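Local coordinates for thiamin pyrophosphokinase family protein (Enterococcus faecalis, PDB 3MEL) that probably transfers a pyrophosphate group from ATP to thiamine, yielding the thiamine diphosphate that is found bound in its magnesium-containing active site, at residues H108-A111 against N112-P116; C33-L36 against L37-D40. All coordinates share one frame; numbering follows the deposited sequence.

Contact 1 of 2, residues H108-A111 against N112-P116. With TPP (thiamine diphosphate), chain E.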
loop_
_atom_site.group_PDB
_atom_site.type_symbol
_atom_site.label_atom_id
_atom_site.label_comp_id
_atom_site.label_asym_id
_atom_site.label_seq_id
_atom_site.Cartn_x
_atom_site.Cartn_y
_atom_site.Cartn_z
ATOM N N HIS A 108 -1.832 8.173 0.947
ATOM C CA HIS A 108 -3.221 7.888 1.235
ATOM C C HIS A 108 -3.483 6.393 1.372
ATOM O O HIS A 108 -4.273 5.970 2.209
ATOM C CB HIS A 108 -4.123 8.481 0.170
ATOM C CG HIS A 108 -4.360 9.938 0.346
ATOM N ND1 HIS A 108 -4.469 10.807 -0.714
ATOM C CD2 HIS A 108 -4.503 10.684 1.466
ATOM C CE1 HIS A 108 -4.671 12.030 -0.255
ATOM N NE2 HIS A 108 -4.698 11.981 1.066
ATOM N N LEU A 109 -2.838 5.574 0.559
ATOM C CA LEU A 109 -3.018 4.152 0.784
ATOM C C LEU A 109 -2.696 3.823 2.262
ATOM O O LEU A 109 -3.546 3.293 2.974
ATOM C CB LEU A 109 -2.208 3.308 -0.203
ATOM C CG LEU A 109 -2.169 1.817 0.132
ATOM C CD1 LEU A 109 -3.519 1.220 -0.115
ATOM C CD2 LEU A 109 -1.119 1.098 -0.676
ATOM N N LEU A 110 -1.493 4.172 2.727
ATOM C CA LEU A 110 -1.087 3.917 4.117
ATOM C C LEU A 110 -1.879 4.719 5.179
ATOM O O LEU A 110 -2.040 4.296 6.333
ATOM C CB LEU A 110 0.405 4.201 4.271
ATOM C CG LEU A 110 1.325 3.400 3.354
ATOM C CD1 LEU A 110 2.740 3.950 3.424
ATOM C CD2 LEU A 110 1.298 1.926 3.729
ATOM N N ALA A 111 -2.358 5.888 4.783
ATOM C CA ALA A 111 -3.260 6.657 5.622
ATOM C C ALA A 111 -4.453 5.780 5.960
ATOM O O ALA A 111 -4.849 5.680 7.116
ATOM C CB ALA A 111 -3.709 7.906 4.887
ATOM N N ASN A 112 -4.995 5.123 4.935
ATOM C CA ASN A 112 -6.148 4.251 5.065
ATOM C C ASN A 112 -5.825 2.954 5.817
ATOM O O ASN A 112 -6.483 2.593 6.779
ATOM C CB ASN A 112 -6.725 3.930 3.677
ATOM C CG ASN A 112 -7.497 5.100 3.049
ATOM O OD1 ASN A 112 -7.970 6.001 3.739
ATOM N ND2 ASN A 112 -7.644 5.068 1.731
ATOM N N LEU A 113 -4.791 2.263 5.370
ATOM C CA LEU A 113 -4.352 0.998 5.942
ATOM C C LEU A 113 -3.999 1.010 7.437
ATOM O O LEU A 113 -3.873 -0.036 8.045
ATOM C CB LEU A 113 -3.124 0.550 5.157
ATOM C CG LEU A 113 -2.537 -0.820 5.442
ATOM C CD1 LEU A 113 -3.581 -1.866 5.133
ATOM C CD2 LEU A 113 -1.303 -1.019 4.594
ATOM N N TRP A 114 -3.802 2.181 8.026
ATOM C CA TRP A 114 -3.433 2.260 9.433
ATOM C C TRP A 114 -4.586 2.853 10.242
ATOM O O TRP A 114 -4.409 3.253 11.389
ATOM C CB TRP A 114 -2.170 3.120 9.620
ATOM C CG TRP A 114 -0.854 2.547 9.055
ATOM C CD1 TRP A 114 -0.488 1.225 8.943
ATOM C CD2 TRP A 114 0.267 3.306 8.564
ATOM N NE1 TRP A 114 0.772 1.123 8.386
ATOM C CE2 TRP A 114 1.250 2.385 8.143
ATOM C CE3 TRP A 114 0.522 4.677 8.421
ATOM C CZ2 TRP A 114 2.466 2.798 7.602
ATOM C CZ3 TRP A 114 1.720 5.075 7.876
ATOM C CH2 TRP A 114 2.681 4.144 7.482
ATOM N N LEU A 115 -5.767 2.921 9.633
ATOM C CA LEU A 115 -6.956 3.448 10.308
ATOM C C LEU A 115 -7.210 2.860 11.708
ATOM O O LEU A 115 -7.243 3.608 12.684
ATOM C CB LEU A 115 -8.183 3.334 9.408
ATOM C CG LEU A 115 -8.291 4.501 8.426
ATOM C CD1 LEU A 115 -9.174 4.195 7.245
ATOM C CD2 LEU A 115 -8.780 5.733 9.130
ATOM N N PRO A 116 -7.370 1.521 11.814
ATOM C CA PRO A 116 -7.526 0.811 13.092
ATOM C C PRO A 116 -6.540 1.227 14.187
ATOM O O PRO A 116 -6.846 1.056 15.364
ATOM C CB PRO A 116 -7.239 -0.646 12.717
ATOM C CG PRO A 116 -6.708 -0.609 11.309
ATOM C CD PRO A 116 -7.366 0.569 10.696
HETATM N "N1'" TPP E . 1.463 16.766 7.677
HETATM C "C2'" TPP E . 1.279 17.569 8.906
HETATM C CM2 TPP E . 2.116 17.034 10.084
HETATM N "N3'" TPP E . -0.131 17.859 9.190
HETATM C "C4'" TPP E . -0.959 18.349 8.061
HETATM N "N4'" TPP E . -2.348 18.531 8.501
HETATM C "C5'" TPP E . -0.836 17.326 6.871
HETATM C "C6'" TPP E . 0.661 17.215 6.540
HETATM C "C7'" TPP E . -1.682 17.781 5.647
HETATM N N3 TPP E . -3.149 17.601 5.886
HETATM C C2 TPP E . -3.541 16.476 6.746
HETATM S S1 TPP E . -4.592 15.379 5.750
HETATM C C5 TPP E . -4.776 16.507 4.324
HETATM C C4 TPP E . -4.095 17.831 4.720
HETATM C CM4 TPP E . -3.422 18.497 3.524
HETATM C C6 TPP E . -6.164 16.617 3.691
HETATM C C7 TPP E . -6.318 15.707 2.458
HETATM O O7 TPP E . -7.637 15.187 2.458
HETATM P PA TPP E . -8.383 14.510 1.224
HETATM O O1A TPP E . -7.099 14.073 0.416
HETATM O O2A TPP E . -9.530 15.177 0.592
HETATM O O3A TPP E . -9.149 13.140 1.484
HETATM P PB TPP E . -9.369 11.798 0.680
HETATM O O1B TPP E . -9.855 10.731 1.724
HETATM O O2B TPP E . -10.766 12.012 -0.034
HETATM O O3B TPP E . -8.399 11.456 -0.378
#
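L110 and W114, four residues apart in helix 106-113 and its exit, lie side by side and point the same way, the leucine spread over the indole. Its CB sits above the six-membered ring in a CH-pi contact, 3.9 Å from the centroid and 11° off the ring normal, nearest to CZ3 and CH2. Beyond CG, which is set anti to the carbonyl carbon (chi1 -58°), the two methyls part: CD1 reaches W114 CH2 at 4.1 Å, while CD2 faces W114 CZ2 and also meets L113 CD2 at 4.0 Å. The same indole face receives L110 O near its rim, and the hydrogen bond from W114 N to that oxygen is weak, with an N-H...O angle of 126°. The two preceding bonds are straighter, with L113 N to L109 O at 2.9 Å and N112 N to H108 O at 2.9 Å. This is the last part of an alpha-helix in the thiamin pyrophosphokinase catalytic domain, after which W114 breaks the helical run before a 3-10 segment starts at L115. In the dimer, L110 packs on L113 of the second subunit and L113 on L110 of that subunit, a reciprocal pairing. Back along the helix, H108 belongs to the thiamine diphosphate pocket. Diphosphate oxygen O3B lies over one face of its imidazole, displaced toward the rim, and H108 CE1 comes within 3.2 Å of TPP O1A. The side chain of N112, one turn on, touches T80, whose OG1 hydrogen-bonds the same ligand.

Contact 2 of 2, residues C33-L36 against L37-D40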
loop_
_atom_site.group_PDB
_atom_site.type_symbol
_atom_site.label_atom_id
_atom_site.label_comp_id
_atom_site.label_asym_id
_atom_site.label_seq_id
_atom_site.Cartn_x
_atom_site.Cartn_y
_atom_site.Cartn_z
ATOM N N CYS A 33 -19.262 10.780 -3.853
ATOM C CA CYS A 33 -20.673 11.148 -3.838
ATOM C C CYS A 33 -21.281 11.099 -5.246
ATOM O O CYS A 33 -22.391 10.608 -5.424
ATOM C CB CYS A 33 -20.870 12.535 -3.231
ATOM S SG CYS A 33 -20.504 12.714 -1.457
ATOM N N LEU A 34 -20.560 11.593 -6.248
ATOM C CA LEU A 34 -21.058 11.541 -7.623
ATOM C C LEU A 34 -21.055 10.116 -8.174
ATOM O O LEU A 34 -21.983 9.708 -8.886
ATOM C CB LEU A 34 -20.231 12.444 -8.531
ATOM C CG LEU A 34 -20.147 13.895 -8.050
ATOM C CD1 LEU A 34 -18.911 14.617 -8.608
ATOM C CD2 LEU A 34 -21.452 14.652 -8.352
ATOM N N HIS A 35 -20.009 9.359 -7.841
ATOM C CA HIS A 35 -19.887 7.977 -8.296
ATOM C C HIS A 35 -21.058 7.089 -7.854
ATOM O O HIS A 35 -21.517 6.228 -8.609
ATOM C CB HIS A 35 -18.538 7.399 -7.871
ATOM C CG HIS A 35 -17.374 8.092 -8.509
ATOM N ND1 HIS A 35 -16.073 7.937 -8.071
ATOM C CD2 HIS A 35 -17.317 8.956 -9.548
ATOM C CE1 HIS A 35 -15.268 8.672 -8.818
ATOM N NE2 HIS A 35 -15.999 9.304 -9.720
ATOM N N LEU A 36 -21.531 7.310 -6.633
ATOM C CA LEU A 36 -22.718 6.648 -6.134
ATOM C C LEU A 36 -23.963 6.987 -6.965
ATOM O O LEU A 36 -24.730 6.096 -7.328
ATOM C CB LEU A 36 -22.952 7.047 -4.682
ATOM C CG LEU A 36 -22.421 6.150 -3.573
ATOM C CD1 LEU A 36 -22.728 6.761 -2.231
ATOM C CD2 LEU A 36 -23.010 4.752 -3.672
ATOM N N LEU A 37 -24.175 8.274 -7.244
ATOM C CA LEU A 37 -25.394 8.705 -7.927
ATOM C C LEU A 37 -25.368 8.319 -9.395
ATOM O O LEU A 37 -26.399 7.998 -9.968
ATOM C CB LEU A 37 -25.612 10.216 -7.793
ATOM C CG LEU A 37 -25.636 10.822 -6.385
ATOM C CD1 LEU A 37 -25.697 12.366 -6.398
ATOM C CD2 LEU A 37 -26.783 10.229 -5.588
ATOM N N GLU A 38 -24.195 8.358 -10.016
ATOM C CA GLU A 38 -24.119 8.009 -11.426
ATOM C C GLU A 38 -24.201 6.483 -11.573
ATOM O O GLU A 38 -24.210 5.945 -12.677
ATOM C CB GLU A 38 -22.861 8.595 -12.081
ATOM C CG GLU A 38 -21.580 7.869 -11.721
ATOM C CD GLU A 38 -20.322 8.620 -12.160
ATOM O OE1 GLU A 38 -20.457 9.805 -12.561
ATOM O OE2 GLU A 38 -19.203 8.029 -12.095
ATOM N N ALA A 39 -24.275 5.793 -10.442
ATOM C CA ALA A 39 -24.430 4.344 -10.436
ATOM C C ALA A 39 -25.793 4.009 -9.865
ATOM O O ALA A 39 -26.034 2.901 -9.397
ATOM C CB ALA A 39 -23.336 3.686 -9.612
ATOM N N ASP A 40 -26.669 5.003 -9.883
ATOM C CA ASP A 40 -28.057 4.824 -9.503
ATOM C C ASP A 40 -28.206 4.243 -8.096
ATOM O O ASP A 40 -29.194 3.603 -7.786
ATOM C CB ASP A 40 -28.765 3.961 -10.551
ATOM C CG ASP A 40 -30.149 4.497 -10.925
ATOM O OD1 ASP A 40 -30.911 4.891 -10.008
ATOM O OD2 ASP A 40 -30.483 4.510 -12.137
#
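The imidazole of H35 and the carboxylate of E38 run alongside each other, one turn apart, their planes 34° from parallel. Carbon makes the approach: H35 CD2 lies 3.3 Å from E38 OE2, whereas H35 NE2 stays 4.2 Å from that oxygen; the two ionisable ends are not in contact, and any attraction would probably be modest and would require a protonated imidazole. E38 is brought here by a chi1 of 75°, which sets CG between the backbone N and the carbonyl carbon and lays the extended chain back over the last turn, with CG 3.4 Å from L34 O. E38 N hydrogen-bonds to L34 O at 2.8 Å. A39 CB lies 3.3 Å from H35 O, and L37 CG rests on C33 O. Further out, helix 57-64 packs against this turn: V61 meets C33 and L34, while F60 and T64 meet L37. Past E38, A39 N hydrogen-bonds to L36 O, three residues back, reaching it from above the carbonyl plane. D40, with positive phi, then gives its N to L37 O, and L41 N turns back to L36 O, the Schellman motif that ends an alpha-helix.

How the contacts relate
Contact 2 comes first along the chain and closes before contact 1 opens, both in the catalytic domain of the thiamin pyrophosphokinase family. Their centres are 24 Å apart and their nearest atoms about 13 Å apart, with no touch between them. Each covers the end of a helix, 32-37 for contact 2 and 106-113 for contact 1; these follow parallel strands 26-29 and 95-99 of the same mixed sheet, between which strand 3-7 runs. The active site relates them: contact 1 supplies H108 to the thiamine diphosphate pocket, whereas in contact 2 the nearest side chain, C33, remains about 10 Å from that ligand. Only contact 1 reaches the second subunit.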